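Long-range contacts in acetyl-CoA hydrolase/transferase family protein (Porphyromonas gingivalis, PDB 2NVV), which probably acts as an acetyl-CoA hydrolase or CoA-transferase, hydrolysing acetyl-CoA or passing its CoA to another carboxylate, and binds zinc: residues K135-T140 against E166-H171; V142-T147 against R331-S336; D172-L177 against D192-P197; R183-Y188 against N338-R343. One frame throughout, in Å; residues are numbered along the deposited sequence.

Interaction 1: K135-T140 against E166-H171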
loop_
_atom_site.group_PDB
_atom_site.type_symbol
_atom_site.label_atom_id
_atom_site.label_comp_id
_atom_site.label_asym_id
_atom_site.label_seq_id
_atom_site.Cartn_x
_atom_site.Cartn_y
_atom_site.Cartn_z
ATOM N N LYS A 135 22.357 -28.823 -4.080
ATOM C CA LYS A 135 22.497 -27.414 -4.445
ATOM C C LYS A 135 21.749 -27.169 -5.749
ATOM O O LYS A 135 22.014 -27.814 -6.768
ATOM C CB LYS A 135 23.969 -27.021 -4.605
ATOM C CG LYS A 135 24.738 -26.951 -3.309
ATOM C CD LYS A 135 26.128 -26.401 -3.546
ATOM C CE LYS A 135 26.959 -26.381 -2.262
ATOM N NZ LYS A 135 28.338 -25.850 -2.531
ATOM N N ILE A 136 20.806 -26.233 -5.707
ATOM C CA ILE A 136 19.998 -25.922 -6.874
ATOM C C ILE A 136 20.388 -24.610 -7.540
ATOM O O ILE A 136 20.566 -23.596 -6.868
ATOM C CB ILE A 136 18.493 -25.863 -6.496
ATOM C CG1 ILE A 136 17.960 -27.274 -6.237
ATOM C CG2 ILE A 136 17.692 -25.187 -7.591
ATOM C CD1 ILE A 136 18.398 -27.860 -4.916
ATOM N N LEU A 137 20.527 -24.645 -8.862
ATOM C CA LEU A 137 20.844 -23.453 -9.639
ATOM C C LEU A 137 19.633 -23.217 -10.547
ATOM O O LEU A 137 19.394 -23.984 -11.486
ATOM C CB LEU A 137 22.120 -23.652 -10.479
ATOM C CG LEU A 137 22.577 -22.468 -11.355
ATOM C CD1 LEU A 137 22.855 -21.244 -10.506
ATOM C CD2 LEU A 137 23.824 -22.852 -12.120
ATOM N N PRO A 138 18.857 -22.158 -10.271
ATOM C CA PRO A 138 17.659 -21.783 -11.027
ATOM C C PRO A 138 18.021 -21.405 -12.454
ATOM O O PRO A 138 19.201 -21.306 -12.794
ATOM C CB PRO A 138 17.122 -20.566 -10.270
ATOM C CG PRO A 138 17.810 -20.601 -8.953
ATOM C CD PRO A 138 19.167 -21.131 -9.268
ATOM N N THR A 139 17.011 -21.185 -13.288
ATOM C CA THR A 139 17.270 -20.794 -14.655
ATOM C C THR A 139 17.037 -19.304 -14.828
ATOM O O THR A 139 17.773 -18.491 -14.274
ATOM C CB THR A 139 16.414 -21.581 -15.665
ATOM O OG1 THR A 139 15.041 -21.539 -15.274
ATOM C CG2 THR A 139 16.875 -23.017 -15.737
ATOM N N THR A 140 15.999 -18.936 -15.566
ATOM C CA THR A 140 15.742 -17.526 -15.839
ATOM C C THR A 140 14.701 -16.790 -14.987
ATOM O O THR A 140 14.437 -15.615 -15.228
ATOM C CB THR A 140 15.391 -17.354 -17.333
ATOM O OG1 THR A 140 14.344 -18.270 -17.689
ATOM C CG2 THR A 140 16.620 -17.630 -18.195
ATOM N N GLU A 166 27.015 -22.107 -16.315
ATOM C CA GLU A 166 27.915 -20.953 -16.293
ATOM C C GLU A 166 27.151 -19.721 -15.809
ATOM O O GLU A 166 27.740 -18.680 -15.512
ATOM C CB GLU A 166 28.490 -20.698 -17.679
ATOM C CG GLU A 166 29.642 -21.619 -18.040
ATOM C CD GLU A 166 29.204 -23.038 -18.347
ATOM O OE1 GLU A 166 30.061 -23.946 -18.287
ATOM O OE2 GLU A 166 28.010 -23.244 -18.661
ATOM N N ILE A 167 25.829 -19.867 -15.731
ATOM C CA ILE A 167 24.933 -18.816 -15.274
ATOM C C ILE A 167 25.190 -18.553 -13.797
ATOM O O ILE A 167 24.894 -17.480 -13.281
ATOM C CB ILE A 167 23.456 -19.243 -15.502
ATOM C CG1 ILE A 167 23.134 -19.127 -16.986
ATOM C CG2 ILE A 167 22.506 -18.399 -14.691
ATOM C CD1 ILE A 167 23.478 -17.775 -17.557
HETATM N N MSE A 168 25.747 -19.556 -13.131
HETATM C CA MSE A 168 26.086 -19.476 -11.716
HETATM C C MSE A 168 26.612 -18.083 -11.374
HETATM O O MSE A 168 27.655 -17.668 -11.881
HETATM C CB MSE A 168 27.157 -20.524 -11.402
HETATM C CG MSE A 168 27.758 -20.441 -10.003
HETATM SE SE MSE A 168 26.712 -21.294 -8.628
HETATM C CE MSE A 168 27.456 -23.086 -8.743
ATOM N N GLY A 169 25.894 -17.366 -10.516
ATOM C CA GLY A 169 26.325 -16.030 -10.143
ATOM C C GLY A 169 25.324 -14.959 -10.528
ATOM O O GLY A 169 25.388 -13.834 -10.029
HETATM N N MSE A 170 24.398 -15.298 -11.417
HETATM C CA MSE A 170 23.399 -14.337 -11.843
HETATM C C MSE A 170 22.189 -14.255 -10.916
HETATM O O MSE A 170 21.322 -13.393 -11.090
HETATM C CB MSE A 170 22.950 -14.647 -13.265
HETATM C CG MSE A 170 24.025 -14.296 -14.290
HETATM SE SE MSE A 170 23.463 -14.330 -16.129
HETATM C CE MSE A 170 21.490 -14.133 -15.804
ATOM N N HIS A 171 22.128 -15.151 -9.933
ATOM C CA HIS A 171 21.024 -15.143 -8.983
ATOM C C HIS A 171 21.575 -14.754 -7.619
ATOM O O HIS A 171 22.767 -14.938 -7.336
ATOM C CB HIS A 171 20.365 -16.525 -8.866
ATOM C CG HIS A 171 20.175 -17.234 -10.169
ATOM N ND1 HIS A 171 21.155 -18.021 -10.738
ATOM C CD2 HIS A 171 19.119 -17.276 -11.018
ATOM C CE1 HIS A 171 20.711 -18.516 -11.879
ATOM N NE2 HIS A 171 19.479 -18.080 -12.073
#
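His171 and Leu137 carry this contact, with Pro138 and Met168 filling in beside them. The imidazole stands against the chain where it leaves strand 135-137. With CG anti to the carbonyl carbon (chi1 -42°), the ring is directed at residues 137-139. Its NE2 donates a hydrogen bond to Thr139 O at 2.8 Å, and the bond is almost straight (173° at the hydrogen). The carbonyl oxygen lies within the ring plane and offers a lone pair. This bond fixes the ring's tip, and together with Pro138 over one face it holds the ring's orientation. Pro138 CD is 3.9 Å from the ring centroid and only 7° off the normal, a CH-pi contact, and the proline and the imidazole run antiparallel to each other.

Leu137 crosses the imidazole at about a right angle. Its CG is anti to the backbone N, and the two methyls share the work. CD1 meets His171 obliquely, 3.7 Å from ND1, while CD2 turns to Met168, a selenomethionine in the model, and lies 4.1 Å from its CB. Met168 itself belongs to a type II beta turn running from Ile167 to Met170, closed by Met170 N to Ile167 O; Gly169, in the third position, adopts the positive phi that this turn calls for there.

Strand 135-137 is the middle member of a three-stranded antiparallel sheet, between 129-130 and 199-200. On the turn's side, Met170 shares a backbone hydrogen bond with Leu330 of strand 328-330, and Ile167 packs on helices 311-318 and 321-324.

Interaction 2: V142-T147 against R331-S336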
loop_
_atom_site.group_PDB
_atom_site.type_symbol
_atom_site.label_atom_id
_atom_site.label_comp_id
_atom_site.label_asym_id
_atom_site.label_seq_id
_atom_site.Cartn_x
_atom_site.Cartn_y
_atom_site.Cartn_z
ATOM N N VAL A 142 13.154 -16.497 -10.728
ATOM C CA VAL A 142 13.282 -16.949 -9.339
ATOM C C VAL A 142 11.957 -17.117 -8.596
ATOM O O VAL A 142 11.686 -18.174 -8.045
ATOM C CB VAL A 142 14.196 -16.008 -8.518
ATOM C CG1 VAL A 142 14.425 -16.599 -7.119
ATOM C CG2 VAL A 142 15.538 -15.828 -9.239
ATOM N N GLY A 143 11.140 -16.073 -8.571
ATOM C CA GLY A 143 9.855 -16.148 -7.901
ATOM C C GLY A 143 9.935 -16.438 -6.416
ATOM O O GLY A 143 10.525 -15.671 -5.653
ATOM N N ILE A 144 9.322 -17.548 -6.006
ATOM C CA ILE A 144 9.318 -17.961 -4.607
ATOM C C ILE A 144 10.103 -19.256 -4.423
ATOM O O ILE A 144 9.866 -20.002 -3.485
ATOM C CB ILE A 144 7.875 -18.180 -4.086
ATOM C CG1 ILE A 144 7.217 -19.351 -4.822
ATOM C CG2 ILE A 144 7.067 -16.911 -4.282
ATOM C CD1 ILE A 144 5.791 -19.633 -4.398
ATOM N N LEU A 145 11.046 -19.498 -5.322
ATOM C CA LEU A 145 11.877 -20.689 -5.298
ATOM C C LEU A 145 12.419 -21.092 -3.934
ATOM O O LEU A 145 12.098 -22.166 -3.429
ATOM C CB LEU A 145 13.051 -20.519 -6.265
ATOM C CG LEU A 145 14.130 -21.614 -6.264
ATOM C CD1 LEU A 145 13.670 -22.810 -7.074
ATOM C CD2 LEU A 145 15.408 -21.066 -6.858
ATOM N N PRO A 146 13.257 -20.241 -3.316
ATOM C CA PRO A 146 13.794 -20.622 -2.006
ATOM C C PRO A 146 12.771 -21.012 -0.949
ATOM O O PRO A 146 13.028 -21.896 -0.130
ATOM C CB PRO A 146 14.641 -19.407 -1.606
ATOM C CG PRO A 146 14.057 -18.272 -2.394
ATOM C CD PRO A 146 13.744 -18.908 -3.716
ATOM N N THR A 147 11.606 -20.380 -0.973
ATOM C CA THR A 147 10.589 -20.689 0.010
ATOM C C THR A 147 9.893 -22.021 -0.261
ATOM O O THR A 147 9.664 -22.789 0.672
ATOM C CB THR A 147 9.546 -19.564 0.089
ATOM O OG1 THR A 147 10.218 -18.322 0.343
ATOM C CG2 THR A 147 8.538 -19.836 1.210
ATOM N N ARG A 331 16.571 -11.968 -8.407
ATOM C CA ARG A 331 16.241 -12.168 -6.999
ATOM C C ARG A 331 14.839 -12.754 -6.812
ATOM O O ARG A 331 14.016 -12.753 -7.737
ATOM C CB ARG A 331 16.293 -10.829 -6.257
ATOM C CG ARG A 331 17.510 -9.952 -6.526
ATOM C CD ARG A 331 17.238 -8.549 -6.001
ATOM N NE ARG A 331 18.312 -7.595 -6.272
ATOM C CZ ARG A 331 19.422 -7.497 -5.546
ATOM N NH1 ARG A 331 20.348 -6.598 -5.862
ATOM N NH2 ARG A 331 19.609 -8.295 -4.498
ATOM N N PRO A 332 14.555 -13.278 -5.607
ATOM C CA PRO A 332 13.225 -13.841 -5.356
ATOM C C PRO A 332 12.331 -12.614 -5.305
ATOM O O PRO A 332 12.803 -11.546 -4.961
ATOM C CB PRO A 332 13.381 -14.494 -3.983
ATOM C CG PRO A 332 14.856 -14.807 -3.905
ATOM C CD PRO A 332 15.459 -13.555 -4.477
ATOM N N GLN A 333 11.054 -12.756 -5.643
ATOM C CA GLN A 333 10.141 -11.611 -5.641
ATOM C C GLN A 333 10.012 -10.998 -4.246
ATOM O O GLN A 333 9.568 -9.856 -4.081
ATOM C CB GLN A 333 8.769 -12.033 -6.181
ATOM C CG GLN A 333 8.041 -13.072 -5.350
ATOM C CD GLN A 333 6.957 -13.776 -6.147
ATOM O OE1 GLN A 333 7.250 -14.486 -7.111
ATOM N NE2 GLN A 333 5.704 -13.581 -5.758
ATOM N N GLU A 334 10.414 -11.753 -3.234
ATOM C CA GLU A 334 10.361 -11.244 -1.876
ATOM C C GLU A 334 11.320 -10.075 -1.768
ATOM O O GLU A 334 11.118 -9.168 -0.972
ATOM C CB GLU A 334 10.750 -12.337 -0.878
ATOM C CG GLU A 334 11.100 -11.814 0.503
ATOM C CD GLU A 334 10.957 -12.865 1.590
ATOM O OE1 GLU A 334 11.311 -14.043 1.353
ATOM O OE2 GLU A 334 10.495 -12.501 2.693
ATOM N N TYR A 335 12.366 -10.103 -2.583
ATOM C CA TYR A 335 13.360 -9.034 -2.594
ATOM C C TYR A 335 13.221 -8.075 -3.769
ATOM O O TYR A 335 13.314 -6.872 -3.588
ATOM C CB TYR A 335 14.760 -9.615 -2.584
ATOM C CG TYR A 335 15.120 -10.256 -1.270
ATOM C CD1 TYR A 335 14.757 -11.575 -0.985
ATOM C CD2 TYR A 335 15.809 -9.531 -0.295
ATOM C CE1 TYR A 335 15.073 -12.151 0.238
ATOM C CE2 TYR A 335 16.125 -10.095 0.927
ATOM C CZ TYR A 335 15.760 -11.401 1.192
ATOM O OH TYR A 335 16.093 -11.943 2.411
ATOM N N SER A 336 12.994 -8.598 -4.967
ATOM C CA SER A 336 12.843 -7.749 -6.141
ATOM C C SER A 336 11.674 -6.754 -6.004
ATOM O O SER A 336 11.709 -5.661 -6.574
ATOM C CB SER A 336 12.655 -8.608 -7.403
ATOM O OG SER A 336 11.401 -9.267 -7.416
#
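Gly143 O accepts a hydrogen bond from Gln333 N at 3.0 Å, and this is the one hydrogen bond that joins the two segments. The donor lies in the carbonyl plane, on a lone pair, although the N-H...O angle is somewhat bent at 153°. Apolar groups close up beside it. Val142 CG1, anti to its own backbone N, lies alongside the Pro332 ring, 3.7 Å from CG, while its CB and CG2 face Arg331 O. The same Pro332 CG touches Pro146 CG at 3.9 Å, the two rings crossing at about a right angle, so Pro332 sits between Val142 and Pro146. Beside the hydrogen bond, Gln333 and Ile144 lie alongside with their tips pointing alike, Ile144 CG2 3.6 Å from Gln333 CD. In both residues the gamma atom (CG1 of Ile144, CG of Gln333) takes the crowded position between the backbone N and carbonyl carbon.

Each segment leads into a helix, and the two N-cap residues are near the contact. Val142 to Leu145 form a type II' turn, with Gly143 at the positive phi its second position favours, and Ile144 is the N-cap of helix 145-151. Pro332 is the N-cap of helix 333-336, and its O accepts from both Tyr335 N and Ser336 N. The meeting joins parts of the N-terminal and C-terminal regions of the CoA hydrolase/transferase family.

Further out, Gln333 NE2 is held by Leu105 O and Gly60 O, and its side chain is about 7 Å from that of Glu284, the predicted thioester-forming residue. Arg331 is fixed by Ser303, Pro190 and Asp192, and Thr147 OG1 bonds to Glu175.

Interaction 3: D172-L177 against D192-P197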
loop_
_atom_site.group_PDB
_atom_site.type_symbol
_atom_site.label_atom_id
_atom_site.label_comp_id
_atom_site.label_asym_id
_atom_site.label_seq_id
_atom_site.Cartn_x
_atom_site.Cartn_y
_atom_site.Cartn_z
ATOM N N ASP A 172 20.700 -14.211 -6.782
ATOM C CA ASP A 172 21.042 -13.825 -5.419
ATOM C C ASP A 172 19.866 -14.392 -4.630
ATOM O O ASP A 172 18.812 -13.773 -4.518
ATOM C CB ASP A 172 21.132 -12.301 -5.300
ATOM C CG ASP A 172 21.806 -11.857 -4.014
ATOM O OD1 ASP A 172 22.624 -12.636 -3.488
ATOM O OD2 ASP A 172 21.533 -10.735 -3.537
ATOM N N LEU A 173 20.053 -15.605 -4.124
ATOM C CA LEU A 173 19.002 -16.314 -3.398
ATOM C C LEU A 173 19.136 -16.322 -1.889
ATOM O O LEU A 173 20.221 -16.519 -1.355
ATOM C CB LEU A 173 18.913 -17.773 -3.875
ATOM C CG LEU A 173 18.602 -18.137 -5.336
ATOM C CD1 LEU A 173 17.559 -17.203 -5.919
ATOM C CD2 LEU A 173 19.857 -18.062 -6.146
ATOM N N CYS A 174 18.011 -16.111 -1.212
ATOM C CA CYS A 174 17.969 -16.133 0.239
ATOM C C CYS A 174 16.597 -15.767 0.770
ATOM O O CYS A 174 15.682 -15.435 0.015
ATOM C CB CYS A 174 19.039 -15.200 0.853
ATOM S SG CYS A 174 18.983 -13.443 0.378
ATOM N N GLU A 175 16.473 -15.861 2.088
ATOM C CA GLU A 175 15.257 -15.528 2.804
ATOM C C GLU A 175 15.715 -14.881 4.086
ATOM O O GLU A 175 16.777 -15.208 4.601
ATOM C CB GLU A 175 14.468 -16.781 3.160
ATOM C CG GLU A 175 13.925 -17.538 1.978
ATOM C CD GLU A 175 13.137 -18.749 2.404
ATOM O OE1 GLU A 175 13.752 -19.668 2.997
ATOM O OE2 GLU A 175 11.908 -18.771 2.146
ATOM N N PRO A 176 14.921 -13.949 4.623
ATOM C CA PRO A 176 15.308 -13.288 5.871
ATOM C C PRO A 176 14.715 -14.030 7.063
ATOM O O PRO A 176 13.833 -14.868 6.905
ATOM C CB PRO A 176 14.702 -11.903 5.716
ATOM C CG PRO A 176 13.403 -12.221 5.050
ATOM C CD PRO A 176 13.779 -13.255 3.995
ATOM N N LEU A 177 15.210 -13.731 8.257
ATOM C CA LEU A 177 14.656 -14.343 9.452
ATOM C C LEU A 177 13.253 -13.744 9.535
ATOM O O LEU A 177 12.963 -12.740 8.888
ATOM C CB LEU A 177 15.486 -13.953 10.680
ATOM C CG LEU A 177 16.622 -14.868 11.155
ATOM C CD1 LEU A 177 17.069 -15.801 10.054
ATOM C CD2 LEU A 177 17.791 -14.002 11.651
ATOM N N ASP A 192 23.497 -4.825 -5.288
ATOM C CA ASP A 192 24.047 -5.431 -4.083
ATOM C C ASP A 192 23.616 -6.877 -3.891
ATOM O O ASP A 192 22.436 -7.209 -4.034
ATOM C CB ASP A 192 23.654 -4.624 -2.837
ATOM C CG ASP A 192 24.380 -3.300 -2.743
ATOM O OD1 ASP A 192 25.303 -3.059 -3.551
ATOM O OD2 ASP A 192 24.027 -2.506 -1.847
ATOM N N ARG A 193 24.587 -7.730 -3.570
ATOM C CA ARG A 193 24.337 -9.141 -3.313
ATOM C C ARG A 193 24.204 -9.364 -1.804
ATOM O O ARG A 193 25.033 -8.895 -1.015
ATOM C CB ARG A 193 25.485 -9.997 -3.848
ATOM C CG ARG A 193 25.568 -10.073 -5.359
ATOM C CD ARG A 193 26.333 -11.317 -5.769
ATOM N NE ARG A 193 26.159 -11.641 -7.180
ATOM C CZ ARG A 193 26.653 -10.907 -8.177
ATOM N NH1 ARG A 193 27.350 -9.810 -7.900
ATOM N NH2 ARG A 193 26.452 -11.265 -9.444
ATOM N N ILE A 194 23.165 -10.082 -1.396
ATOM C CA ILE A 194 22.977 -10.349 0.015
ATOM C C ILE A 194 22.749 -11.830 0.302
ATOM O O ILE A 194 22.667 -12.230 1.455
ATOM C CB ILE A 194 21.801 -9.512 0.579
ATOM C CG1 ILE A 194 20.479 -9.920 -0.091
ATOM C CG2 ILE A 194 22.070 -8.030 0.335
ATOM C CD1 ILE A 194 19.290 -9.116 0.384
ATOM N N GLY A 195 22.674 -12.645 -0.746
ATOM C CA GLY A 195 22.463 -14.073 -0.556
ATOM C C GLY A 195 23.486 -14.967 -1.246
ATOM O O GLY A 195 24.664 -14.623 -1.325
ATOM N N LYS A 196 23.033 -16.121 -1.735
ATOM C CA LYS A 196 23.901 -17.064 -2.432
ATOM C C LYS A 196 23.454 -17.272 -3.877
ATOM O O LYS A 196 22.311 -16.995 -4.237
ATOM C CB LYS A 196 23.937 -18.407 -1.687
ATOM C CG LYS A 196 24.608 -18.321 -0.329
ATOM C CD LYS A 196 24.669 -19.658 0.368
ATOM C CE LYS A 196 25.276 -19.503 1.760
ATOM N NZ LYS A 196 25.507 -20.814 2.431
ATOM N N PRO A 197 24.366 -17.750 -4.731
ATOM C CA PRO A 197 24.050 -17.989 -6.143
ATOM C C PRO A 197 23.351 -19.331 -6.370
ATOM O O PRO A 197 23.263 -19.824 -7.499
ATOM C CB PRO A 197 25.421 -17.916 -6.812
ATOM C CG PRO A 197 26.312 -18.525 -5.784
ATOM C CD PRO A 197 25.809 -17.934 -4.472
#
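The flat group at the heart of this contact is the Asp172 carboxylate, and both its oxygens are gripped by backbone N-H groups of residues 194 and 195. Gly195 N approaches OD1 at 2.7 Å from above the carboxylate plane, 32° out of it. Ile194 N instead uses the syn lone pair of OD2, at 2.8 Å and nearly straight (165°). Arg193 CB lies near the group as well, 3.9 Å from OD1. Two N-H donors would tend to stabilise the ionised carboxylate, and Arg331 NH2 adds a long, weak ion pair at OD2. CG anti to the backbone N (chi1 -166°) carries the acid across to these donors.

Next along the chain is a single antiparallel bridge, a hydrogen-bonded pair: Leu173 N gives to Lys196 O at 2.7 Å, and Lys196 N gives to Leu173 O at 2.9 Å. The two passes of one long loop, between strands 154-160 and 199-200, are thus joined by one bridge where no regular strand exists.

Cys174 points toward Gly195, whose lack of a side chain lets both Leu173 O and Cys174 SG come close; SG is 3.7 Å from Gly195 CA and 3.9 Å from Ile194 CG1. Cys174 and Ile194 also both rest on Tyr335 of helix 333-336. At the outer edge, the guanidinium of Arg193 reaches back along the loop, where NH2 bonds to Gly169 O.

Interaction 4: R183-Y188 against N338-R343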
loop_
_atom_site.group_PDB
_atom_site.type_symbol
_atom_site.label_atom_id
_atom_site.label_comp_id
_atom_site.label_asym_id
_atom_site.label_seq_id
_atom_site.Cartn_x
_atom_site.Cartn_y
_atom_site.Cartn_z
ATOM N N ARG A 183 16.068 -9.005 10.530
ATOM C CA ARG A 183 17.046 -7.929 10.448
ATOM C C ARG A 183 16.735 -7.153 9.163
ATOM O O ARG A 183 15.774 -7.465 8.460
ATOM C CB ARG A 183 18.460 -8.502 10.372
ATOM C CG ARG A 183 18.828 -9.410 11.525
ATOM C CD ARG A 183 18.790 -8.682 12.843
ATOM N NE ARG A 183 19.800 -7.631 12.923
ATOM C CZ ARG A 183 19.921 -6.797 13.957
ATOM N NH1 ARG A 183 19.088 -6.894 14.988
ATOM N NH2 ARG A 183 20.881 -5.879 13.966
ATOM N N GLU A 184 17.539 -6.149 8.842
ATOM C CA GLU A 184 17.286 -5.384 7.632
ATOM C C GLU A 184 17.729 -6.174 6.403
ATOM O O GLU A 184 18.519 -7.110 6.507
ATOM C CB GLU A 184 18.015 -4.032 7.694
ATOM C CG GLU A 184 19.496 -4.041 7.308
ATOM C CD GLU A 184 20.392 -4.767 8.294
ATOM O OE1 GLU A 184 19.979 -4.976 9.459
ATOM O OE2 GLU A 184 21.529 -5.112 7.900
ATOM N N LEU A 185 17.195 -5.808 5.244
ATOM C CA LEU A 185 17.560 -6.450 3.983
ATOM C C LEU A 185 18.639 -5.525 3.413
ATOM O O LEU A 185 18.336 -4.501 2.822
ATOM C CB LEU A 185 16.346 -6.498 3.060
ATOM C CG LEU A 185 15.032 -6.918 3.720
ATOM C CD1 LEU A 185 13.932 -6.830 2.698
ATOM C CD2 LEU A 185 15.143 -8.324 4.286
ATOM N N PRO A 186 19.916 -5.892 3.591
ATOM C CA PRO A 186 21.102 -5.152 3.149
ATOM C C PRO A 186 21.335 -4.773 1.682
ATOM O O PRO A 186 22.435 -4.970 1.161
ATOM C CB PRO A 186 22.251 -5.982 3.722
ATOM C CG PRO A 186 21.725 -7.362 3.662
ATOM C CD PRO A 186 20.304 -7.202 4.150
ATOM N N VAL A 187 20.331 -4.221 1.014
ATOM C CA VAL A 187 20.539 -3.785 -0.354
ATOM C C VAL A 187 20.366 -2.275 -0.369
ATOM O O VAL A 187 19.285 -1.749 -0.090
ATOM C CB VAL A 187 19.571 -4.485 -1.361
ATOM C CG1 VAL A 187 18.191 -4.540 -0.795
ATOM C CG2 VAL A 187 19.543 -3.738 -2.688
ATOM N N TYR A 188 21.463 -1.582 -0.661
ATOM C CA TYR A 188 21.487 -0.127 -0.701
ATOM C C TYR A 188 21.727 0.381 -2.124
ATOM O O TYR A 188 21.678 1.582 -2.394
ATOM C CB TYR A 188 22.580 0.370 0.244
ATOM C CG TYR A 188 22.464 -0.255 1.619
ATOM C CD1 TYR A 188 21.566 0.246 2.559
ATOM C CD2 TYR A 188 23.178 -1.405 1.941
ATOM C CE1 TYR A 188 21.373 -0.395 3.789
ATOM C CE2 TYR A 188 22.994 -2.050 3.160
ATOM C CZ TYR A 188 22.086 -1.541 4.077
ATOM O OH TYR A 188 21.878 -2.201 5.271
ATOM N N ASN A 338 10.396 -5.869 -2.839
ATOM C CA ASN A 338 10.308 -5.471 -1.444
ATOM C C ASN A 338 10.099 -3.985 -1.160
ATOM O O ASN A 338 10.859 -3.138 -1.613
ATOM C CB ASN A 338 11.540 -5.971 -0.687
ATOM C CG ASN A 338 11.317 -6.023 0.811
ATOM O OD1 ASN A 338 11.301 -4.993 1.486
ATOM N ND2 ASN A 338 11.123 -7.221 1.334
ATOM N N PRO A 339 9.046 -3.656 -0.398
ATOM C CA PRO A 339 8.714 -2.276 -0.026
ATOM C C PRO A 339 9.908 -1.559 0.600
ATOM O O PRO A 339 10.195 -0.413 0.281
ATOM C CB PRO A 339 7.564 -2.461 0.961
ATOM C CG PRO A 339 6.850 -3.681 0.409
ATOM C CD PRO A 339 8.003 -4.596 0.068
ATOM N N GLU A 340 10.603 -2.249 1.495
ATOM C CA GLU A 340 11.783 -1.701 2.168
ATOM C C GLU A 340 12.855 -1.269 1.156
ATOM O O GLU A 340 13.366 -0.149 1.218
ATOM C CB GLU A 340 12.369 -2.752 3.119
ATOM C CG GLU A 340 13.592 -2.309 3.907
ATOM C CD GLU A 340 14.146 -3.396 4.826
ATOM O OE1 GLU A 340 13.355 -4.084 5.495
ATOM O OE2 GLU A 340 15.379 -3.554 4.891
ATOM N N ILE A 341 13.186 -2.157 0.225
ATOM C CA ILE A 341 14.196 -1.857 -0.786
ATOM C C ILE A 341 13.737 -0.779 -1.760
ATOM O O ILE A 341 14.485 0.152 -2.072
ATOM C CB ILE A 341 14.562 -3.098 -1.632
ATOM C CG1 ILE A 341 14.773 -4.334 -0.745
ATOM C CG2 ILE A 341 15.821 -2.801 -2.432
ATOM C CD1 ILE A 341 15.507 -4.060 0.544
ATOM N N VAL A 342 12.510 -0.927 -2.249
ATOM C CA VAL A 342 11.929 0.009 -3.194
ATOM C C VAL A 342 11.969 1.445 -2.666
ATOM O O VAL A 342 12.470 2.353 -3.333
ATOM C CB VAL A 342 10.469 -0.389 -3.521
ATOM C CG1 VAL A 342 9.821 0.635 -4.423
ATOM C CG2 VAL A 342 10.444 -1.743 -4.204
ATOM N N ARG A 343 11.449 1.640 -1.457
ATOM C CA ARG A 343 11.421 2.964 -0.845
ATOM C C ARG A 343 12.801 3.497 -0.470
ATOM O O ARG A 343 13.070 4.684 -0.615
ATOM C CB ARG A 343 10.516 2.946 0.387
ATOM C CG ARG A 343 10.349 4.304 1.046
ATOM C CD ARG A 343 9.038 4.407 1.800
ATOM N NE ARG A 343 9.104 5.449 2.812
ATOM C CZ ARG A 343 8.081 5.838 3.561
ATOM N NH1 ARG A 343 6.888 5.279 3.409
ATOM N NH2 ARG A 343 8.266 6.763 4.502
#
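Glu340 stretches out fully from the first turn of its helix, CG anti to the backbone N (chi1 -179°) and the chain straight beyond, so that its carboxylate arrives at the backbone of Leu185. Leu185 N donates to the syn lone pair of OE2 at 2.9 Å, close to straight at 169°. The same oxygen is paired with Arg344 in a salt bridge, which would favour the charged form of the acid.

Leu185 crosses Glu340 obliquely, its CG 3.6 Å from OE2. With CG anti to the carbonyl carbon, it sends CD1 tip to tip against the amide of Asn338, while its CB meets Ile341 CD1 at 3.6 Å. Val187 meets Ile341 at about a right angle; its CG2, anti to the backbone N, is 3.8 Å from Ile341 CG2.

Asn338 is doubly held: ND2 donates to Glu334 O, and OD1 accepts from Glu340 N at 2.8 Å. Nearby, Glu184 OE1 bonds to Tyr188 OH of the second subunit, and Glu340 packs on Glu340 of that subunit. Asn338 thus gives helix 339-345 a side-chain N-cap, and loop 183-188 lies against that first turn beside the dimer interface.

The four contacts form a cluster in which every pair but 1 and 4 touches: centres of interactions 1 and 2 are 13 Å apart, 2 and 3 only 9 Å, 3 and 4 12 Å, while 1 and 4 are 22 Å apart. Four of the eight segments, from 166-171 to 192-197, belong to the long loop between strands 154-160 and 199-200. Interaction 3 closes that loop on itself and is nested within the span closed by interaction 2. Interactions 2 and 4 tie the N-terminal family region to consecutive helices 333-336 and 339-345 of the C-terminal one; Tyr335 touches Leu185 between them. Through interaction 4 the loop meets a helix of the C-terminal family region.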